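Local coordinates for Blo t 1 allergen (Blomia tropicalis, PDB 5JT8), which is a mite allergen of the papain family, probably a cysteine protease, modelled here together with its inhibitory propeptide, at residues Y193-G198 and S226-L231; F140-V145 and T188-Y193. All blocks are in the same frame, centred on the assembly; numbering follows the deposited sequence.

Overall arrangement
Following the chain from the N terminus, the propeptide family region comes first and the papain-family region after it. Contact 2 closes first. It joins helix 139-154 to helix 187-196 across 42 intervening residues, 17 of them helical, which include helix 162-168. Contact 1 opens only after contact 2 has closed, on the last turn of helix 187-196, and reaches Ser226 and strand 227-230 after 27 residues without helix or strand. The two loops therefore follow in series and share Tyr193. Their centres lie about 7 Å apart. Helix 187-196 is the common element, packed against a buried helix at contact 2 and against a strand near the surface at contact 1.

Contact 1. Residues Y193-G198 and S226-L231; sequences YMIRTG and SGYQQL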
ATOM      1  N   TYR A 193      -2.734 -15.747   7.295  1.00 26.21           N
ATOM      2  CA  TYR A 193      -1.760 -16.706   6.817  1.00 30.02           C
ATOM      3  C   TYR A 193      -0.494 -16.632   7.677  1.00 27.12           C
ATOM      4  O   TYR A 193       0.143 -17.639   7.971  1.00 28.27           O
ATOM      5  CB  TYR A 193      -1.449 -16.441   5.349  1.00 29.98           C
ATOM      6  CG  TYR A 193      -0.506 -17.440   4.750  1.00 34.84           C
ATOM      7  CD1 TYR A 193       0.870 -17.250   4.831  1.00 32.61           C
ATOM      8  CD2 TYR A 193      -0.987 -18.578   4.099  1.00 34.88           C
ATOM      9  CE1 TYR A 193       1.744 -18.166   4.299  1.00 33.50           C
ATOM     10  CE2 TYR A 193      -0.117 -19.503   3.551  1.00 33.16           C
ATOM     11  CZ  TYR A 193       1.248 -19.288   3.648  1.00 33.16           C
ATOM     12  OH  TYR A 193       2.125 -20.190   3.109  1.00 36.12           O
ATOM     13  N   MET A 194      -0.153 -15.430   8.104  1.00 25.88           N
ATOM     14  CA  MET A 194       1.022 -15.231   8.935  1.00 30.62           C
ATOM     15  C   MET A 194       0.845 -15.863  10.316  1.00 34.16           C
ATOM     16  O   MET A 194       1.809 -16.288  10.941  1.00 35.20           O
ATOM     17  CB  MET A 194       1.318 -13.739   9.052  1.00 29.17           C
ATOM     18  CG  MET A 194       1.971 -13.179   7.809  1.00 31.40           C
ATOM     19  SD  MET A 194       2.642 -11.559   8.181  1.00 41.30           S
ATOM     20  CE  MET A 194       2.093 -10.648   6.739  1.00 48.07           C
ATOM     21  N   ILE A 195      -0.396 -15.956  10.775  1.00 28.84           N
ATOM     22  CA  ILE A 195      -0.690 -16.640  12.031  1.00 24.78           C
ATOM     23  C   ILE A 195      -0.629 -18.144  11.877  1.00 30.91           C
ATOM     24  O   ILE A 195       0.082 -18.835  12.611  1.00 39.69           O
ATOM     25  CB  ILE A 195      -2.090 -16.254  12.567  1.00 32.98           C
ATOM     26  CG1 ILE A 195      -2.101 -14.797  13.034  1.00 26.20           C
ATOM     27  CG2 ILE A 195      -2.518 -17.174  13.713  1.00 28.90           C
ATOM     28  CD1 ILE A 195      -3.501 -14.237  13.150  1.00 33.56           C
ATOM     29  N   ARG A 196      -1.380 -18.667  10.918  1.00 27.07           N
ATOM     30  CA  ARG A 196      -1.574 -20.107  10.860  1.00 28.60           C
ATOM     31  C   ARG A 196      -0.373 -20.840  10.282  1.00 30.86           C
ATOM     32  O   ARG A 196      -0.114 -21.995  10.628  1.00 38.24           O
ATOM     33  CB  ARG A 196      -2.830 -20.420  10.048  1.00 44.01           C
ATOM     34  CG  ARG A 196      -4.097 -19.842  10.661  1.00 48.67           C
ATOM     35  CD  ARG A 196      -5.310 -20.069   9.770  1.00 54.09           C
ATOM     36  NE  ARG A 196      -6.494 -19.393  10.294  1.00 58.53           N
ATOM     37  CZ  ARG A 196      -7.642 -19.257   9.634  1.00 60.81           C
ATOM     38  NH1 ARG A 196      -7.775 -19.750   8.406  1.00 66.86           N
ATOM     39  NH2 ARG A 196      -8.657 -18.620  10.200  1.00 56.52           N
ATOM     40  N   THR A 197       0.365 -20.173   9.402  1.00 33.15           N
ATOM     41  CA  THR A 197       1.433 -20.833   8.632  1.00 35.42           C
ATOM     42  C   THR A 197       2.780 -20.128   8.800  1.00 34.41           C
ATOM     43  O   THR A 197       3.816 -20.769   8.909  1.00 34.82           O
ATOM     44  CB  THR A 197       1.078 -20.872   7.133  1.00 36.16           C
ATOM     45  OG1 THR A 197      -0.190 -21.518   6.964  1.00 38.51           O
ATOM     46  CG2 THR A 197       2.151 -21.614   6.306  1.00 41.21           C
ATOM     47  N   GLY A 198       2.745 -18.798   8.841  1.00 35.74           N
ATOM     48  CA  GLY A 198       3.951 -17.985   8.850  1.00 35.44           C
ATOM     49  C   GLY A 198       4.572 -17.830   7.471  1.00 32.50           C
ATOM     50  O   GLY A 198       4.302 -18.617   6.574  1.00 34.57           O
ATOM     51  N   SER A 226       0.732 -13.117  15.811  1.00 25.73           N
ATOM     52  CA  SER A 226      -0.186 -13.921  16.610  1.00 31.43           C
ATOM     53  C   SER A 226      -1.638 -13.473  16.464  1.00 34.75           C
ATOM     54  O   SER A 226      -2.561 -14.183  16.865  1.00 34.86           O
ATOM     55  CB  SER A 226       0.195 -13.843  18.071  1.00 30.35           C
ATOM     56  OG  SER A 226      -0.259 -12.610  18.594  1.00 34.28           O
ATOM     57  N   GLY A 227      -1.840 -12.275  15.925  1.00 25.83           N
ATOM     58  CA  GLY A 227      -3.186 -11.748  15.791  1.00 25.43           C
ATOM     59  C   GLY A 227      -3.209 -10.452  15.013  1.00 28.82           C
ATOM     60  O   GLY A 227      -2.164  -9.858  14.712  1.00 24.48           O
ATOM     61  N   TYR A 228      -4.413 -10.016  14.667  1.00 27.09           N
ATOM     62  CA  TYR A 228      -4.597  -8.751  13.977  1.00 25.58           C
ATOM     63  C   TYR A 228      -6.003  -8.242  14.250  1.00 27.21           C
ATOM     64  O   TYR A 228      -6.891  -9.017  14.601  1.00 26.56           O
ATOM     65  CB  TYR A 228      -4.367  -8.914  12.477  1.00 24.16           C
ATOM     66  CG  TYR A 228      -5.357  -9.844  11.815  1.00 28.61           C
ATOM     67  CD1 TYR A 228      -5.127 -11.211  11.771  1.00 32.57           C
ATOM     68  CD2 TYR A 228      -6.527  -9.355  11.235  1.00 27.37           C
ATOM     69  CE1 TYR A 228      -6.027 -12.065  11.153  1.00 36.38           C
ATOM     70  CE2 TYR A 228      -7.438 -10.210  10.624  1.00 29.42           C
ATOM     71  CZ  TYR A 228      -7.186 -11.552  10.588  1.00 37.61           C
ATOM     72  OH  TYR A 228      -8.085 -12.395   9.972  1.00 44.89           O
ATOM     73  N   GLN A 229      -6.210  -6.942  14.110  1.00 27.60           N
ATOM     74  CA  GLN A 229      -7.540  -6.384  14.355  1.00 27.89           C
ATOM     75  C   GLN A 229      -7.813  -5.237  13.409  1.00 25.44           C
ATOM     76  O   GLN A 229      -7.021  -4.307  13.307  1.00 25.35           O
ATOM     77  CB  GLN A 229      -7.682  -5.911  15.807  1.00 23.04           C
ATOM     78  CG  GLN A 229      -9.009  -5.162  16.095  1.00 33.47           C
ATOM     79  CD  GLN A 229     -10.228  -6.084  16.091  1.00 32.27           C
ATOM     80  OE1 GLN A 229     -10.263  -7.086  16.814  1.00 31.51           O
ATOM     81  NE2 GLN A 229     -11.232  -5.748  15.275  1.00 23.32           N
ATOM     82  N   GLN A 230      -8.940  -5.308  12.722  1.00 23.70           N
ATOM     83  CA  GLN A 230      -9.348  -4.246  11.815  1.00 24.23           C
ATOM     84  C   GLN A 230     -10.213  -3.261  12.541  1.00 26.26           C
ATOM     85  O   GLN A 230     -11.196  -3.662  13.161  1.00 30.85           O
ATOM     86  CB  GLN A 230     -10.106  -4.814  10.636  1.00 21.01           C
ATOM     87  CG  GLN A 230     -10.888  -3.791   9.845  1.00 32.18           C
ATOM     88  CD  GLN A 230     -11.302  -4.339   8.489  1.00 39.97           C
ATOM     89  OE1 GLN A 230     -10.715  -5.295   8.003  1.00 46.21           O
ATOM     90  NE2 GLN A 230     -12.319  -3.744   7.885  1.00 35.84           N
ATOM     91  N   LEU A 231      -9.856  -1.982  12.472  1.00 26.08           N
ATOM     92  CA  LEU A 231     -10.608  -0.952  13.180  1.00 22.36           C
ATOM     93  C   LEU A 231     -11.976  -0.694  12.521  1.00 27.29           C
ATOM     94  O   LEU A 231     -12.232  -1.089  11.376  1.00 24.93           O
ATOM     95  CB  LEU A 231      -9.816   0.363  13.253  1.00 20.95           C
ATOM     96  CG  LEU A 231      -8.462   0.444  13.987  1.00 26.41           C
ATOM     97  CD1 LEU A 231      -7.979   1.910  14.036  1.00 28.25           C
ATOM     98  CD2 LEU A 231      -8.518  -0.133  15.401  1.00 21.79           C
TER
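Ile195 reaches from the last turn of helix 187-196 to the start of strand 227-230 and makes all the close contacts between the two segments. Its CD1 and CG1 do the touching. CD1 of Ile195 rests 3.6 Å from CA of Gly227, which offers only its backbone to the isoleucine. The same CD1 lies 3.7 Å from CD1 of Tyr228, at the ring edge and near the ring plane. The two side chains cross at about a right angle. One bond further back, Ile195 CG1 sits 3.7 Å from Ser226 C. CG1 lies beside the backbone N (chi1 -69°), and the chain then extends (chi2 162°), which carries CD1 over the glycine to the tyrosine. No hydrogen bond joins the two segments.

The solvent side of the contact is loose. It lies at Ser226, which is exposed and has its CB pointing away from the helix. OG of Ser226 bonds to the backbone O of Thr332 instead. None of the touching residues is fully buried.

Thr197 is the first residue to leave helical geometry, and Tyr193 O accepts bonds from both Thr197 N and Gly198 N at the helix end. This end is also tied to the following loop, where Ile195 O bonds to ND1 of His224. Ser226 and Gly227 both face Thr332 in a classic beta bulge, at the start of the two-stranded antiparallel sheet of 227-230 and 329-332. Tyr228 touches Lys192 and Phe191. Tyr228 and Gln230 also reach Thr188, so side chains of the strand line the helix beyond its last turn.

Contact 2. Residues F140-V145 and T188-Y193; sequences FAAAGV and TEAFKY. With NO3 (nitrate ion), chain G.
Ala142 and Ala190 meet methyl to methyl, with their CB atoms 3.5 Å apart. Their CA atoms are also the nearest pair across the two segments. The segment axes pass 8.8 Å apart at -50°, consistent with the small side chains at the crossing.

The aromatic contacts come from Phe191. CB of Ala142 sits over one face of its ring, offset toward the rim on the CE1 side, 4.0 Å from the centroid and 18° off the normal, a CH-pi contact. CB of Val145 lies at the ring edge, in plane, 3.9 Å from CZ of Phe191. CE1 of Phe191 also packs 3.4 Å from the backbone O of Ala142. With CG beside the backbone N (chi1 -73°), the ring extends toward helix 139-154.

Polar bonds lie away from the interface. NZ of Lys192 forms a salt bridge with OE1 of Glu189, at 2.6 Å on its syn lone pair. A nitrate, probably from the crystallisation liquor, is held weakly by Thr188 N.

All four touching residues are buried. Such packing is characteristic of the helical domain of papain-like proteases. Helix 139-154 starts just after the modified Cys137, so it probably corresponds to the central helix that follows the active-site cysteine in papain relatives.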
ATOM      1  N   PHE A 140       2.172  -6.739   0.197  1.00 26.11           N
ATOM      2  CA  PHE A 140       3.265  -5.869   0.643  1.00 25.86           C
ATOM      3  C   PHE A 140       2.904  -5.087   1.917  1.00 24.62           C
ATOM      4  O   PHE A 140       3.759  -4.883   2.783  1.00 24.39           O
ATOM      5  CB  PHE A 140       3.683  -4.920  -0.486  1.00 28.99           C
ATOM      6  CG  PHE A 140       4.500  -5.596  -1.555  1.00 27.85           C
ATOM      7  CD1 PHE A 140       3.889  -6.345  -2.550  1.00 28.66           C
ATOM      8  CD2 PHE A 140       5.887  -5.524  -1.528  1.00 33.58           C
ATOM      9  CE1 PHE A 140       4.657  -7.004  -3.528  1.00 32.39           C
ATOM     10  CE2 PHE A 140       6.654  -6.163  -2.478  1.00 29.85           C
ATOM     11  CZ  PHE A 140       6.046  -6.915  -3.488  1.00 31.23           C
ATOM     12  N   ALA A 141       1.644  -4.681   2.041  1.00 23.97           N
ATOM     13  CA  ALA A 141       1.227  -3.879   3.178  1.00 22.95           C
ATOM     14  C   ALA A 141       1.255  -4.725   4.457  1.00 24.80           C
ATOM     15  O   ALA A 141       1.763  -4.297   5.500  1.00 23.69           O
ATOM     16  CB  ALA A 141      -0.186  -3.274   2.933  1.00 22.59           C
ATOM     17  N   ALA A 142       0.736  -5.939   4.361  1.00 22.66           N
ATOM     18  CA  ALA A 142       0.759  -6.845   5.496  1.00 23.14           C
ATOM     19  C   ALA A 142       2.198  -7.206   5.861  1.00 22.78           C
ATOM     20  O   ALA A 142       2.571  -7.175   7.024  1.00 24.16           O
ATOM     21  CB  ALA A 142      -0.044  -8.102   5.186  1.00 22.79           C
ATOM     22  N   ALA A 143       2.998  -7.565   4.862  1.00 23.80           N
ATOM     23  CA  ALA A 143       4.376  -7.969   5.127  1.00 35.28           C
ATOM     24  C   ALA A 143       5.146  -6.809   5.738  1.00 31.45           C
ATOM     25  O   ALA A 143       5.961  -7.010   6.625  1.00 24.17           O
ATOM     26  CB  ALA A 143       5.058  -8.457   3.859  1.00 25.75           C
ATOM     27  N   GLY A 144       4.858  -5.600   5.258  1.00 27.25           N
ATOM     28  CA  GLY A 144       5.488  -4.383   5.748  1.00 23.56           C
ATOM     29  C   GLY A 144       5.212  -4.112   7.224  1.00 22.69           C
ATOM     30  O   GLY A 144       6.111  -3.780   8.002  1.00 25.51           O
ATOM     31  N   VAL A 145       3.956  -4.243   7.615  1.00 22.07           N
ATOM     32  CA  VAL A 145       3.590  -4.113   9.020  1.00 22.01           C
ATOM     33  C   VAL A 145       4.333  -5.167   9.850  1.00 24.60           C
ATOM     34  O   VAL A 145       4.936  -4.836  10.870  1.00 28.46           O
ATOM     35  CB  VAL A 145       2.068  -4.253   9.212  1.00 26.88           C
ATOM     36  CG1 VAL A 145       1.718  -4.519  10.667  1.00 19.80           C
ATOM     37  CG2 VAL A 145       1.376  -2.999   8.709  1.00 27.82           C
ATOM     38  N   THR A 188      -5.895  -8.540   5.594  1.00 28.54           N
ATOM     39  CA  THR A 188      -6.361  -9.310   6.751  1.00 27.36           C
ATOM     40  C   THR A 188      -6.151 -10.806   6.497  1.00 23.70           C
ATOM     41  O   THR A 188      -5.712 -11.544   7.377  1.00 27.17           O
ATOM     42  CB  THR A 188      -7.851  -9.057   7.071  1.00 26.34           C
ATOM     43  OG1 THR A 188      -8.615  -9.191   5.873  1.00 31.82           O
ATOM     44  CG2 THR A 188      -8.048  -7.646   7.653  1.00 23.67           C
ATOM     45  N   GLU A 189      -6.441 -11.225   5.277  1.00 23.74           N
ATOM     46  CA  GLU A 189      -6.226 -12.593   4.880  1.00 25.69           C
ATOM     47  C   GLU A 189      -4.744 -12.924   4.936  1.00 33.62           C
ATOM     48  O   GLU A 189      -4.373 -14.029   5.322  1.00 31.03           O
ATOM     49  CB  GLU A 189      -6.788 -12.829   3.496  1.00 26.14           C
ATOM     50  CG  GLU A 189      -8.328 -12.853   3.436  1.00 39.13           C
ATOM     51  CD  GLU A 189      -8.953 -14.040   4.171  1.00 35.78           C
ATOM     52  OE1 GLU A 189      -9.179 -13.933   5.391  1.00 39.87           O
ATOM     53  OE2 GLU A 189      -9.226 -15.082   3.533  1.00 42.35           O
ATOM     54  N   ALA A 190      -3.900 -11.952   4.587  1.00 29.51           N
ATOM     55  CA  ALA A 190      -2.458 -12.151   4.638  1.00 26.54           C
ATOM     56  C   ALA A 190      -1.968 -12.372   6.070  1.00 32.50           C
ATOM     57  O   ALA A 190      -1.163 -13.269   6.325  1.00 28.51           O
ATOM     58  CB  ALA A 190      -1.737 -10.951   3.997  1.00 26.99           C
ATOM     59  N   PHE A 191      -2.440 -11.540   7.006  1.00 30.12           N
ATOM     60  CA  PHE A 191      -2.089 -11.711   8.412  1.00 27.74           C
ATOM     61  C   PHE A 191      -2.566 -13.056   8.925  1.00 30.39           C
ATOM     62  O   PHE A 191      -1.871 -13.707   9.694  1.00 30.97           O
ATOM     63  CB  PHE A 191      -2.691 -10.600   9.269  1.00 26.90           C
ATOM     64  CG  PHE A 191      -2.016  -9.285   9.103  1.00 25.41           C
ATOM     65  CD1 PHE A 191      -0.628  -9.188   9.188  1.00 26.10           C
ATOM     66  CD2 PHE A 191      -2.757  -8.150   8.832  1.00 21.72           C
ATOM     67  CE1 PHE A 191      -0.000  -7.973   9.023  1.00 25.66           C
ATOM     68  CE2 PHE A 191      -2.139  -6.921   8.669  1.00 29.41           C
ATOM     69  CZ  PHE A 191      -0.762  -6.826   8.768  1.00 23.62           C
ATOM     70  N   LYS A 192      -3.771 -13.455   8.505  1.00 25.55           N
ATOM     71  CA  LYS A 192      -4.314 -14.772   8.853  1.00 24.12           C
ATOM     72  C   LYS A 192      -3.311 -15.873   8.482  1.00 26.83           C
ATOM     73  O   LYS A 192      -3.066 -16.811   9.245  1.00 29.83           O
ATOM     74  CB  LYS A 192      -5.651 -14.998   8.142  1.00 36.12           C
ATOM     75  CG  LYS A 192      -6.267 -16.371   8.337  1.00 43.19           C
ATOM     76  CD  LYS A 192      -7.581 -16.524   7.554  1.00 45.38           C
ATOM     77  CE  LYS A 192      -8.646 -15.560   8.072  1.00 44.11           C
ATOM     78  NZ  LYS A 192      -9.874 -15.591   7.222  1.00 51.58           N
ATOM     79  N   TYR A 193      -2.734 -15.747   7.295  1.00 26.21           N
ATOM     80  CA  TYR A 193      -1.760 -16.706   6.817  1.00 30.02           C
ATOM     81  C   TYR A 193      -0.494 -16.632   7.677  1.00 27.12           C
ATOM     82  O   TYR A 193       0.143 -17.639   7.971  1.00 28.27           O
ATOM     83  CB  TYR A 193      -1.449 -16.441   5.349  1.00 29.98           C
ATOM     84  CG  TYR A 193      -0.506 -17.440   4.750  1.00 34.84           C
ATOM     85  CD1 TYR A 193       0.870 -17.250   4.831  1.00 32.61           C
ATOM     86  CD2 TYR A 193      -0.987 -18.578   4.099  1.00 34.88           C
ATOM     87  CE1 TYR A 193       1.744 -18.166   4.299  1.00 33.50           C
ATOM     88  CE2 TYR A 193      -0.117 -19.503   3.551  1.00 33.16           C
ATOM     89  CZ  TYR A 193       1.248 -19.288   3.648  1.00 33.16           C
ATOM     90  OH  TYR A 193       2.125 -20.190   3.109  1.00 36.12           O
TER
HETATM   91  N   NO3 G 404      -7.864  -5.723   4.384  1.00 56.17           N
HETATM   92  O1  NO3 G 404      -6.651  -5.601   4.717  1.00 63.20           O
HETATM   93  O2  NO3 G 404      -8.214  -6.759   3.764  1.00 47.53           O
HETATM   94  O3  NO3 G 404      -8.717  -4.825   4.677  1.00 58.35           O